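PDB 4AIB: ornithine decarboxylase from Entamoeba histolytica, which probably catalyses the pyridoxal 5'-phosphate-dependent decarboxylation of L-ornithine to putrescine, the entry step of polyamine synthesis, as a homodimer. Local coordinates for residues A[127-141]-A[168-182]. Sequence-based numbering, arbitrary orientation.
Sequences VQKIAKYAPKMGIMI and VLKEIKDKGLNLDGV
Ile139 lies between two backbone hydrogen bonds, its N donating to Asn178 O (2.9 Å) and its O accepting from Asp180 N (2.8 Å); Ile141 N then donates to Gly181 O (2.9 Å). Between Ile139 and Met140 the register slips by one residue, a beta bulge; Asp180, within it, has OD2 against the bare CA of Gly138 and hydrogen-bonded to His118 ND1. Gly181 adopts backbone angles that suit glycine. Between the helices, Gln128 NE2 makes the link across, reaching Glu171 OE2 (3.3 Å) from above the carboxylate plane; from the opposite face comes the salt-bridging Lys175 NZ (3.1 Å), one turn on from Glu171. Together the segments form neighbouring strand and helix pairs of the pyridoxal-binding TIM barrel, with parallel strands inside and nearly parallel helices (12°) outside. Leu177, following the Schellman turn at Gly176, lies between these layers: CD1 meets Ile139 CD1 (3.6 Å) and Val127 CG1, while CD2 lies against Pro135. Small Ala131 lets aliphatic Lys175 carbons lie close. The two methyls of branched Val127 point different ways, CG1 onto Glu171 CG and CG2 onto Ile172 CG1 (3.8 Å). Ile141, with CG1 anti to its N (chi1 -169°), extends CD1 to Val168 CG1 (3.9 Å).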
loop_
_atom_site.group_PDB
_atom_site.type_symbol
_atom_site.label_atom_id
_atom_site.label_comp_id
_atom_site.label_asym_id
_atom_site.label_seq_id
_atom_site.Cartn_x
_atom_site.Cartn_y
_atom_site.Cartn_z
ATOM N N VAL A 127 10.674 18.724 20.812
ATOM C CA VAL A 127 10.485 19.916 21.641
ATOM C C VAL A 127 11.452 21.007 21.175
ATOM O O VAL A 127 11.061 22.164 21.001
ATOM C CB VAL A 127 10.708 19.614 23.144
ATOM C CG1 VAL A 127 10.606 20.881 23.980
ATOM C CG2 VAL A 127 9.705 18.587 23.642
ATOM N N GLN A 128 12.709 20.615 20.964
ATOM C CA GLN A 128 13.759 21.515 20.490
ATOM C C GLN A 128 13.528 21.942 19.041
ATOM O O GLN A 128 13.805 23.086 18.675
ATOM C CB GLN A 128 15.133 20.851 20.630
ATOM C CG GLN A 128 15.542 20.558 22.066
ATOM C CD GLN A 128 16.745 19.637 22.169
ATOM O OE1 GLN A 128 17.078 18.915 21.228
ATOM N NE2 GLN A 128 17.399 19.652 23.324
ATOM N N LYS A 129 13.022 21.011 18.232
ATOM C CA LYS A 129 12.689 21.263 16.829
ATOM C C LYS A 129 11.620 22.347 16.715
ATOM O O LYS A 129 11.712 23.237 15.867
ATOM C CB LYS A 129 12.201 19.971 16.163
ATOM C CG LYS A 129 11.899 20.090 14.675
ATOM C CD LYS A 129 11.206 18.847 14.131
ATOM C CE LYS A 129 12.164 17.674 13.978
ATOM N NZ LYS A 129 11.457 16.429 13.571
ATOM N N ILE A 130 10.612 22.259 17.579
ATOM C CA ILE A 130 9.532 23.241 17.627
ATOM C C ILE A 130 10.042 24.575 18.173
ATOM O O ILE A 130 9.713 25.633 17.637
ATOM C CB ILE A 130 8.326 22.706 18.436
ATOM C CG1 ILE A 130 7.566 21.668 17.603
ATOM C CG2 ILE A 130 7.388 23.833 18.853
ATOM C CD1 ILE A 130 6.664 20.762 18.408
ATOM N N ALA A 131 10.871 24.515 19.213
ATOM C CA ALA A 131 11.441 25.712 19.834
ATOM C C ALA A 131 12.342 26.512 18.889
ATOM O O ALA A 131 12.508 27.721 19.058
ATOM C CB ALA A 131 12.203 25.341 21.098
ATOM N N LYS A 132 12.912 25.829 17.899
ATOM C CA LYS A 132 13.855 26.443 16.967
ATOM C C LYS A 132 13.179 27.030 15.723
ATOM O O LYS A 132 13.610 28.068 15.215
ATOM C CB LYS A 132 14.927 25.427 16.555
ATOM C CG LYS A 132 16.159 26.034 15.900
ATOM C CD LYS A 132 17.128 24.960 15.432
ATOM C CE LYS A 132 18.284 25.566 14.654
ATOM N NZ LYS A 132 19.192 24.522 14.102
ATOM N N TYR A 133 12.124 26.374 15.243
ATOM C CA TYR A 133 11.518 26.733 13.957
ATOM C C TYR A 133 10.129 27.367 14.046
ATOM O O TYR A 133 9.802 28.254 13.257
ATOM C CB TYR A 133 11.507 25.524 13.013
ATOM C CG TYR A 133 12.892 25.022 12.658
ATOM C CD1 TYR A 133 13.616 25.591 11.609
ATOM C CD2 TYR A 133 13.482 23.980 13.373
ATOM C CE1 TYR A 133 14.884 25.135 11.284
ATOM C CE2 TYR A 133 14.750 23.519 13.056
ATOM C CZ TYR A 133 15.446 24.098 12.011
ATOM O OH TYR A 133 16.705 23.641 11.693
ATOM N N ALA A 134 9.321 26.906 14.998
ATOM C CA ALA A 134 7.983 27.461 15.225
ATOM C C ALA A 134 7.613 27.426 16.714
ATOM O O ALA A 134 6.775 26.619 17.128
ATOM C CB ALA A 134 6.951 26.717 14.389
ATOM N N PRO A 135 8.232 28.312 17.523
ATOM C CA PRO A 135 8.115 28.244 18.984
ATOM C C PRO A 135 6.782 28.742 19.552
ATOM O O PRO A 135 6.582 28.707 20.769
ATOM C CB PRO A 135 9.266 29.132 19.462
ATOM C CG PRO A 135 9.433 30.138 18.377
ATOM C CD PRO A 135 9.044 29.467 17.089
ATOM N N LYS A 136 5.883 29.194 18.682
ATOM C CA LYS A 136 4.565 29.667 19.109
ATOM C C LYS A 136 3.489 28.582 19.034
ATOM O O LYS A 136 2.370 28.777 19.514
ATOM C CB LYS A 136 4.144 30.900 18.302
ATOM C CG LYS A 136 4.799 32.191 18.764
ATOM C CD LYS A 136 4.154 33.403 18.114
ATOM C CE LYS A 136 4.742 34.695 18.658
ATOM N NZ LYS A 136 4.123 35.896 18.030
ATOM N N MET A 137 3.838 27.442 18.440
ATOM C CA MET A 137 2.911 26.322 18.294
ATOM C C MET A 137 2.699 25.602 19.626
ATOM O O MET A 137 3.659 25.278 20.329
ATOM C CB MET A 137 3.416 25.346 17.228
ATOM C CG MET A 137 2.327 24.498 16.584
ATOM S SD MET A 137 2.890 23.568 15.142
ATOM C CE MET A 137 3.142 24.876 13.943
ATOM N N GLY A 138 1.433 25.372 19.967
ATOM C CA GLY A 138 1.072 24.650 21.187
ATOM C C GLY A 138 1.441 23.182 21.097
ATOM O O GLY A 138 1.272 22.554 20.049
ATOM N N ILE A 139 1.942 22.637 22.203
ATOM C CA ILE A 139 2.475 21.278 22.228
ATOM C C ILE A 139 1.639 20.351 23.108
ATOM O O ILE A 139 1.276 20.702 24.232
ATOM C CB ILE A 139 3.951 21.266 22.692
ATOM C CG1 ILE A 139 4.831 22.001 21.677
ATOM C CG2 ILE A 139 4.455 19.841 22.900
ATOM C CD1 ILE A 139 6.170 22.446 22.225
ATOM N N MET A 140 1.336 19.169 22.579
ATOM C CA MET A 140 0.639 18.140 23.334
ATOM C C MET A 140 1.589 16.974 23.589
ATOM O O MET A 140 2.292 16.527 22.680
ATOM C CB MET A 140 -0.600 17.670 22.575
ATOM C CG MET A 140 -1.874 17.694 23.405
ATOM S SD MET A 140 -3.315 16.970 22.597
ATOM C CE MET A 140 -3.382 17.873 21.051
ATOM N N ILE A 141 1.614 16.491 24.827
ATOM C CA ILE A 141 2.510 15.397 25.201
ATOM C C ILE A 141 1.843 14.033 24.988
ATOM O O ILE A 141 0.741 13.788 25.481
ATOM C CB ILE A 141 3.065 15.574 26.641
ATOM C CG1 ILE A 141 4.201 14.581 26.915
ATOM C CG2 ILE A 141 1.957 15.491 27.688
ATOM C CD1 ILE A 141 5.137 15.002 28.030
ATOM N N VAL A 168 10.751 15.321 29.318
ATOM C CA VAL A 168 10.149 16.093 28.231
ATOM C C VAL A 168 9.490 17.368 28.767
ATOM O O VAL A 168 9.722 18.456 28.235
ATOM C CB VAL A 168 9.157 15.241 27.402
ATOM C CG1 VAL A 168 8.441 16.089 26.359
ATOM C CG2 VAL A 168 9.889 14.094 26.722
ATOM N N LEU A 169 8.692 17.232 29.828
ATOM C CA LEU A 169 8.041 18.378 30.471
ATOM C C LEU A 169 9.042 19.424 30.964
ATOM O O LEU A 169 8.762 20.623 30.916
ATOM C CB LEU A 169 7.141 17.929 31.628
ATOM C CG LEU A 169 5.729 17.427 31.311
ATOM C CD1 LEU A 169 5.095 16.825 32.556
ATOM C CD2 LEU A 169 4.845 18.530 30.744
ATOM N N LYS A 170 10.199 18.960 31.436
ATOM C CA LYS A 170 11.291 19.843 31.839
ATOM C C LYS A 170 11.821 20.623 30.639
ATOM O O LYS A 170 12.066 21.826 30.737
ATOM C CB LYS A 170 12.420 19.046 32.505
ATOM C CG LYS A 170 13.596 19.886 32.984
ATOM C CD LYS A 170 14.671 19.026 33.631
ATOM C CE LYS A 170 15.983 19.784 33.789
ATOM N NZ LYS A 170 15.896 20.909 34.764
ATOM N N GLU A 171 11.980 19.932 29.511
ATOM C CA GLU A 171 12.482 20.537 28.278
ATOM C C GLU A 171 11.503 21.557 27.688
ATOM O O GLU A 171 11.921 22.598 27.176
ATOM C CB GLU A 171 12.825 19.453 27.247
ATOM C CG GLU A 171 13.574 19.950 26.015
ATOM C CD GLU A 171 15.013 20.360 26.294
ATOM O OE1 GLU A 171 15.621 19.844 27.259
ATOM O OE2 GLU A 171 15.543 21.197 25.535
ATOM N N ILE A 172 10.206 21.256 27.767
ATOM C CA ILE A 172 9.171 22.189 27.314
ATOM C C ILE A 172 9.206 23.464 28.162
ATOM O O ILE A 172 9.064 24.570 27.634
ATOM C CB ILE A 172 7.758 21.553 27.327
ATOM C CG1 ILE A 172 7.724 20.298 26.447
ATOM C CG2 ILE A 172 6.712 22.550 26.839
ATOM C CD1 ILE A 172 6.525 19.401 26.675
ATOM N N LYS A 173 9.418 23.299 29.468
ATOM C CA LYS A 173 9.531 24.425 30.394
ATOM C C LYS A 173 10.828 25.210 30.183
ATOM O O LYS A 173 10.823 26.443 30.201
ATOM C CB LYS A 173 9.436 23.946 31.849
ATOM C CG LYS A 173 9.106 25.054 32.837
ATOM C CD LYS A 173 9.399 24.657 34.275
ATOM C CE LYS A 173 9.264 25.861 35.196
ATOM N NZ LYS A 173 9.557 25.543 36.621
ATOM N N ASP A 174 11.930 24.488 29.981
ATOM C CA ASP A 174 13.245 25.105 29.788
ATOM C C ASP A 174 13.348 25.874 28.472
ATOM O O ASP A 174 14.149 26.801 28.355
ATOM C CB ASP A 174 14.359 24.055 29.877
ATOM C CG ASP A 174 14.482 23.440 31.264
ATOM O OD1 ASP A 174 13.808 23.920 32.200
ATOM O OD2 ASP A 174 15.251 22.468 31.416
ATOM N N LYS A 175 12.539 25.484 27.491
ATOM C CA LYS A 175 12.491 26.180 26.206
ATOM C C LYS A 175 11.408 27.259 26.176
ATOM O O LYS A 175 11.292 28.008 25.201
ATOM C CB LYS A 175 12.303 25.184 25.055
ATOM C CG LYS A 175 13.527 24.327 24.752
ATOM C CD LYS A 175 14.609 25.114 24.023
ATOM C CE LYS A 175 15.864 24.282 23.806
ATOM N NZ LYS A 175 16.634 24.070 25.064
ATOM N N GLY A 176 10.625 27.335 27.252
ATOM C CA GLY A 176 9.566 28.336 27.399
ATOM C C GLY A 176 8.455 28.191 26.378
ATOM O O GLY A 176 7.995 29.182 25.806
ATOM N N LEU A 177 8.024 26.954 26.156
ATOM C CA LEU A 177 7.013 26.650 25.148
ATOM C C LEU A 177 5.640 26.422 25.771
ATOM O O LEU A 177 5.532 26.088 26.953
ATOM C CB LEU A 177 7.434 25.432 24.320
ATOM C CG LEU A 177 8.737 25.550 23.524
ATOM C CD1 LEU A 177 9.242 24.175 23.119
ATOM C CD2 LEU A 177 8.567 26.439 22.301
ATOM N N ASN A 178 4.598 26.609 24.964
ATOM C CA ASN A 178 3.221 26.433 25.412
ATOM C C ASN A 178 2.790 24.972 25.358
ATOM O O ASN A 178 2.969 24.302 24.338
ATOM C CB ASN A 178 2.264 27.290 24.573
ATOM C CG ASN A 178 2.697 28.744 24.481
ATOM O OD1 ASN A 178 2.762 29.312 23.389
ATOM N ND2 ASN A 178 2.994 29.355 25.625
ATOM N N LEU A 179 2.227 24.489 26.464
ATOM C CA LEU A 179 1.693 23.133 26.535
ATOM C C LEU A 179 0.169 23.155 26.482
ATOM O O LEU A 179 -0.489 23.697 27.377
ATOM C CB LEU A 179 2.175 22.418 27.804
ATOM C CG LEU A 179 1.818 20.934 27.958
ATOM C CD1 LEU A 179 2.804 20.044 27.214
ATOM C CD2 LEU A 179 1.761 20.544 29.426
ATOM N N ASP A 180 -0.384 22.567 25.425
ATOM C CA ASP A 180 -1.830 22.463 25.263
ATOM C C ASP A 180 -2.419 21.380 26.165
ATOM O O ASP A 180 -3.511 21.550 26.710
ATOM C CB ASP A 180 -2.197 22.209 23.798
ATOM C CG ASP A 180 -1.996 23.435 22.919
ATOM O OD1 ASP A 180 -2.005 24.570 23.446
ATOM O OD2 ASP A 180 -1.838 23.265 21.693
ATOM N N GLY A 181 -1.693 20.275 26.320
ATOM C CA GLY A 181 -2.120 19.196 27.206
ATOM C C GLY A 181 -1.515 17.836 26.915
ATOM O O GLY A 181 -0.351 17.731 26.522
ATOM N N VAL A 182 -2.322 16.795 27.113
ATOM C CA VAL A 182 -1.869 15.406 27.007
ATOM C C VAL A 182 -2.614 14.662 25.894
ATOM O O VAL A 182 -3.797 14.914 25.650
ATOM C CB VAL A 182 -2.039 14.652 28.350
ATOM C CG1 VAL A 182 -1.301 13.323 28.325
ATOM C CG2 VAL A 182 -1.538 15.494 29.515
#